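DNA polymerase III subunit beta (Caulobacter crescentus, PDB 5WCE) probably forms a ring-shaped head-to-tail homodimer around DNA, tethering DNA polymerases and other proteins to it and making synthesis processive. Local coordinates at residues F353-P365 against G369-V379. Residues are numbered along the deposited sequence; the frame is centred on the assembly and turned at random.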
loop_
_atom_site.group_PDB
_atom_site.type_symbol
_atom_site.label_atom_id
_atom_site.label_comp_id
_atom_site.label_asym_id
_atom_site.label_seq_id
_atom_site.Cartn_x
_atom_site.Cartn_y
_atom_site.Cartn_z
ATOM N N PHE A 353 -21.380 14.521 -28.209
ATOM C CA PHE A 353 -20.528 15.681 -28.372
ATOM C C PHE A 353 -21.277 16.804 -29.080
ATOM O O PHE A 353 -22.240 16.551 -29.823
ATOM C CB PHE A 353 -19.317 15.339 -29.274
ATOM C CG PHE A 353 -18.456 14.195 -28.818
ATOM C CD1 PHE A 353 -18.719 12.897 -29.201
ATOM C CD2 PHE A 353 -17.327 14.431 -28.038
ATOM C CE1 PHE A 353 -17.896 11.844 -28.807
ATOM C CE2 PHE A 353 -16.501 13.356 -27.652
ATOM C CZ PHE A 353 -16.777 12.081 -28.034
ATOM N N ALA A 354 -20.874 18.033 -28.809
ATOM C CA ALA A 354 -21.345 19.204 -29.580
ATOM C C ALA A 354 -20.121 19.708 -30.351
ATOM O O ALA A 354 -19.786 19.116 -31.353
ATOM C CB ALA A 354 -21.979 20.247 -28.701
ATOM N N ASP A 355 -19.450 20.767 -29.919
ATOM C CA ASP A 355 -18.212 21.227 -30.568
ATOM C C ASP A 355 -17.049 20.869 -29.647
ATOM O O ASP A 355 -17.286 20.412 -28.499
ATOM C CB ASP A 355 -18.282 22.721 -30.897
ATOM C CG ASP A 355 -18.532 23.563 -29.715
ATOM O OD1 ASP A 355 -17.595 23.801 -28.943
ATOM O OD2 ASP A 355 -19.694 23.989 -29.537
ATOM N N PRO A 356 -15.791 21.058 -30.117
ATOM C CA PRO A 356 -14.660 20.668 -29.269
ATOM C C PRO A 356 -14.477 21.497 -27.994
ATOM O O PRO A 356 -13.686 21.110 -27.164
ATOM C CB PRO A 356 -13.449 20.863 -30.197
ATOM C CG PRO A 356 -14.017 20.580 -31.552
ATOM C CD PRO A 356 -15.355 21.244 -31.531
ATOM N N ALA A 357 -15.134 22.654 -27.891
ATOM C CA ALA A 357 -15.031 23.541 -26.728
ATOM C C ALA A 357 -16.157 23.269 -25.712
ATOM O O ALA A 357 -16.136 23.849 -24.626
ATOM C CB ALA A 357 -15.061 24.993 -27.167
ATOM N N SER A 358 -17.100 22.388 -26.046
ATOM C CA SER A 358 -18.294 22.194 -25.228
ATOM C C SER A 358 -18.221 20.949 -24.353
ATOM O O SER A 358 -17.601 19.963 -24.706
ATOM C CB SER A 358 -19.514 22.098 -26.158
ATOM O OG SER A 358 -19.643 23.353 -26.841
ATOM N N PRO A 359 -18.942 20.975 -23.216
ATOM C CA PRO A 359 -19.047 19.758 -22.406
ATOM C C PRO A 359 -19.571 18.558 -23.194
ATOM O O PRO A 359 -20.465 18.714 -24.030
ATOM C CB PRO A 359 -20.063 20.151 -21.303
ATOM C CG PRO A 359 -19.973 21.638 -21.239
ATOM C CD PRO A 359 -19.742 22.086 -22.664
ATOM N N THR A 360 -19.080 17.361 -22.839
ATOM C CA THR A 360 -19.422 16.145 -23.467
ATOM C C THR A 360 -20.193 15.291 -22.469
ATOM O O THR A 360 -19.799 15.186 -21.355
ATOM C CB THR A 360 -18.128 15.425 -23.927
ATOM O OG1 THR A 360 -17.483 16.220 -24.934
ATOM C CG2 THR A 360 -18.397 14.112 -24.510
ATOM N N LEU A 361 -21.273 14.663 -22.921
ATOM C CA LEU A 361 -22.118 13.790 -22.090
ATOM C C LEU A 361 -21.710 12.366 -22.376
ATOM O O LEU A 361 -21.484 11.988 -23.546
ATOM C CB LEU A 361 -23.599 13.960 -22.470
ATOM C CG LEU A 361 -24.631 13.243 -21.640
ATOM C CD1 LEU A 361 -24.595 13.856 -20.261
ATOM C CD2 LEU A 361 -26.050 13.394 -22.184
ATOM N N VAL A 362 -21.600 11.563 -21.329
ATOM C CA VAL A 362 -21.421 10.128 -21.483
ATOM C C VAL A 362 -22.581 9.453 -20.775
ATOM O O VAL A 362 -22.883 9.779 -19.584
ATOM C CB VAL A 362 -20.095 9.651 -20.878
ATOM C CG1 VAL A 362 -19.854 8.191 -21.219
ATOM C CG2 VAL A 362 -18.948 10.523 -21.387
ATOM N N VAL A 363 -23.257 8.572 -21.486
ATOM C CA VAL A 363 -24.385 7.844 -20.928
ATOM C C VAL A 363 -24.115 6.351 -20.986
ATOM O O VAL A 363 -23.329 5.873 -21.806
ATOM C CB VAL A 363 -25.747 8.193 -21.537
ATOM C CG1 VAL A 363 -26.137 9.664 -21.294
ATOM C CG2 VAL A 363 -25.834 7.873 -22.963
ATOM N N ASP A 364 -24.766 5.631 -20.082
ATOM C CA ASP A 364 -24.569 4.213 -19.907
ATOM C C ASP A 364 -25.841 3.528 -20.414
ATOM O O ASP A 364 -26.902 3.624 -19.758
ATOM C CB ASP A 364 -24.370 3.852 -18.439
ATOM C CG ASP A 364 -24.059 2.390 -18.246
ATOM O OD1 ASP A 364 -24.411 1.564 -19.151
ATOM O OD2 ASP A 364 -23.492 2.035 -17.182
ATOM N N PRO A 365 -25.753 2.797 -21.549
ATOM C CA PRO A 365 -26.987 2.162 -22.076
ATOM C C PRO A 365 -27.678 1.144 -21.145
ATOM O O PRO A 365 -28.859 0.863 -21.363
ATOM C CB PRO A 365 -26.522 1.490 -23.386
ATOM C CG PRO A 365 -25.272 2.241 -23.779
ATOM C CD PRO A 365 -24.615 2.619 -22.472
ATOM N N GLY A 369 -30.042 5.827 -15.125
ATOM C CA GLY A 369 -30.039 6.625 -13.926
ATOM C C GLY A 369 -28.690 7.275 -13.611
ATOM O O GLY A 369 -28.520 7.769 -12.480
ATOM N N VAL A 370 -27.702 7.217 -14.529
ATOM C CA VAL A 370 -26.450 7.944 -14.370
ATOM C C VAL A 370 -26.178 8.861 -15.577
ATOM O O VAL A 370 -26.717 8.607 -16.673
ATOM C CB VAL A 370 -25.262 7.020 -14.123
ATOM C CG1 VAL A 370 -25.534 6.139 -12.919
ATOM C CG2 VAL A 370 -24.993 6.124 -15.339
ATOM N N LYS A 371 -25.484 9.950 -15.337
ATOM C CA LYS A 371 -24.948 10.819 -16.395
ATOM C C LYS A 371 -23.546 11.221 -16.004
ATOM O O LYS A 371 -23.288 11.586 -14.834
ATOM C CB LYS A 371 -25.836 12.068 -16.616
ATOM C CG LYS A 371 -27.212 11.750 -17.152
ATOM C CD LYS A 371 -28.046 13.026 -17.342
ATOM C CE LYS A 371 -29.482 12.790 -17.836
ATOM N NZ LYS A 371 -30.442 12.523 -16.734
ATOM N N TYR A 372 -22.623 11.223 -16.984
ATOM C CA TYR A 372 -21.290 11.785 -16.769
ATOM C C TYR A 372 -21.012 12.921 -17.782
ATOM O O TYR A 372 -21.462 12.879 -18.940
ATOM C CB TYR A 372 -20.220 10.733 -16.861
ATOM C CG TYR A 372 -20.478 9.663 -15.842
ATOM C CD1 TYR A 372 -20.121 9.859 -14.508
ATOM C CD2 TYR A 372 -21.159 8.513 -16.183
ATOM C CE1 TYR A 372 -20.435 8.887 -13.554
ATOM C CE2 TYR A 372 -21.507 7.573 -15.216
ATOM C CZ TYR A 372 -21.110 7.798 -13.901
ATOM O OH TYR A 372 -21.412 6.857 -12.902
ATOM N N VAL A 373 -20.338 13.934 -17.288
ATOM C CA VAL A 373 -19.963 15.082 -18.081
ATOM C C VAL A 373 -18.419 15.204 -17.989
ATOM O O VAL A 373 -17.820 15.198 -16.870
ATOM C CB VAL A 373 -20.627 16.398 -17.656
ATOM C CG1 VAL A 373 -20.305 17.506 -18.646
ATOM C CG2 VAL A 373 -22.142 16.255 -17.574
ATOM N N LEU A 374 -17.808 15.281 -19.167
ATOM C CA LEU A 374 -16.380 15.580 -19.338
ATOM C C LEU A 374 -16.215 16.928 -20.005
ATOM O O LEU A 374 -16.929 17.222 -20.968
ATOM C CB LEU A 374 -15.695 14.542 -20.218
ATOM C CG LEU A 374 -15.661 13.132 -19.615
ATOM C CD1 LEU A 374 -15.365 12.086 -20.692
ATOM C CD2 LEU A 374 -14.692 13.089 -18.466
ATOM N N MET A 375 -15.272 17.704 -19.456
ATOM C CA MET A 375 -14.974 19.022 -19.963
ATOM C C MET A 375 -13.733 18.918 -20.861
ATOM O O MET A 375 -12.725 18.354 -20.472
ATOM C CB MET A 375 -14.765 19.977 -18.812
ATOM C CG MET A 375 -15.968 19.977 -17.841
ATOM S SD MET A 375 -17.510 20.425 -18.668
ATOM C CE MET A 375 -17.047 22.106 -19.066
ATOM N N PRO A 376 -13.825 19.437 -22.077
ATOM C CA PRO A 376 -12.672 19.279 -22.952
ATOM C C PRO A 376 -11.574 20.260 -22.666
ATOM O O PRO A 376 -11.755 21.251 -21.964
ATOM C CB PRO A 376 -13.264 19.483 -24.345
ATOM C CG PRO A 376 -14.310 20.528 -24.119
ATOM C CD PRO A 376 -14.912 20.165 -22.770
ATOM N N LEU A 377 -10.380 19.934 -23.144
ATOM C CA LEU A 377 -9.251 20.785 -22.965
ATOM C C LEU A 377 -8.423 20.769 -24.236
ATOM O O LEU A 377 -8.653 19.959 -25.137
ATOM C CB LEU A 377 -8.451 20.405 -21.735
ATOM C CG LEU A 377 -8.185 18.894 -21.490
ATOM C CD1 LEU A 377 -7.356 18.394 -22.596
ATOM C CD2 LEU A 377 -7.523 18.584 -20.178
ATOM N N ARG A 378 -7.531 21.732 -24.334
ATOM C CA ARG A 378 -6.555 21.743 -25.432
ATOM C C ARG A 378 -5.379 20.882 -24.934
ATOM O O ARG A 378 -4.901 21.082 -23.812
ATOM C CB ARG A 378 -6.135 23.178 -25.710
ATOM C CG ARG A 378 -5.248 23.323 -26.929
ATOM C CD ARG A 378 -4.542 24.645 -26.953
ATOM N NE ARG A 378 -3.375 24.616 -27.831
ATOM C CZ ARG A 378 -3.418 24.637 -29.170
ATOM N NH1 ARG A 378 -4.564 24.680 -29.838
ATOM N NH2 ARG A 378 -2.277 24.625 -29.844
ATOM N N VAL A 379 -4.935 19.900 -25.703
ATOM C CA VAL A 379 -3.801 19.029 -25.251
ATOM C C VAL A 379 -2.419 19.714 -25.131
ATOM O O VAL A 379 -1.568 19.401 -24.261
ATOM C CB VAL A 379 -3.643 17.801 -26.167
ATOM C CG1 VAL A 379 -4.953 17.035 -26.196
ATOM C CG2 VAL A 379 -3.171 18.220 -27.581
ATOM O OXT VAL A 379 -2.111 20.629 -25.899
HETATM O O HOH W 1 -10.619 19.989 -27.206
HETATM O O HOH W 2 -27.041 6.704 -18.594
#
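Thr360 and Leu374 form a hydrogen-bonded antiparallel pair: Thr360 N gives its hydrogen to Leu374 O at 2.9 Å, and Leu374 N returns one to Thr360 O. Val362 and Tyr372 repeat the pattern; Val362 N reaches Tyr372 O at 2.7 Å, and Tyr372 N answers to Val362 O. Between them, the non-hydrogen-bonded pair Leu361-Val373 contributes CA-H...O contacts, including Leu361 CA to Tyr372 O at 3.3 Å. Where the strands diverge, a water bridges Asp364 N and Val370 O.

Strands 360-364 and 370-374, 152° apart in direction, thus make the C-terminal beta hairpin. It lies mid-sheet: 370-374 also pairs with strand 188-195 of the central domain, so the sheet spans two domains.

Apolar contacts fall on both faces. Val362 CG2 meets Leu374 CD1 at 4.0 Å on the face covered by helix 334-343. On the face of Leu361 and Val373, Pro359 CB packs on Val373 CG1 at 3.8 Å; CG1 stands anti to the backbone N of Val373 (chi1 -173°), which turns it to the proline.

Beyond the strands, Pro376 sets its ring against carbonyls, CG lying 3.2 Å from Pro356 O. That oxygen belongs to the type I turn Asp355-Ser358, braced by Asp355 OD1 accepting from Ala357 N, an Asx turn.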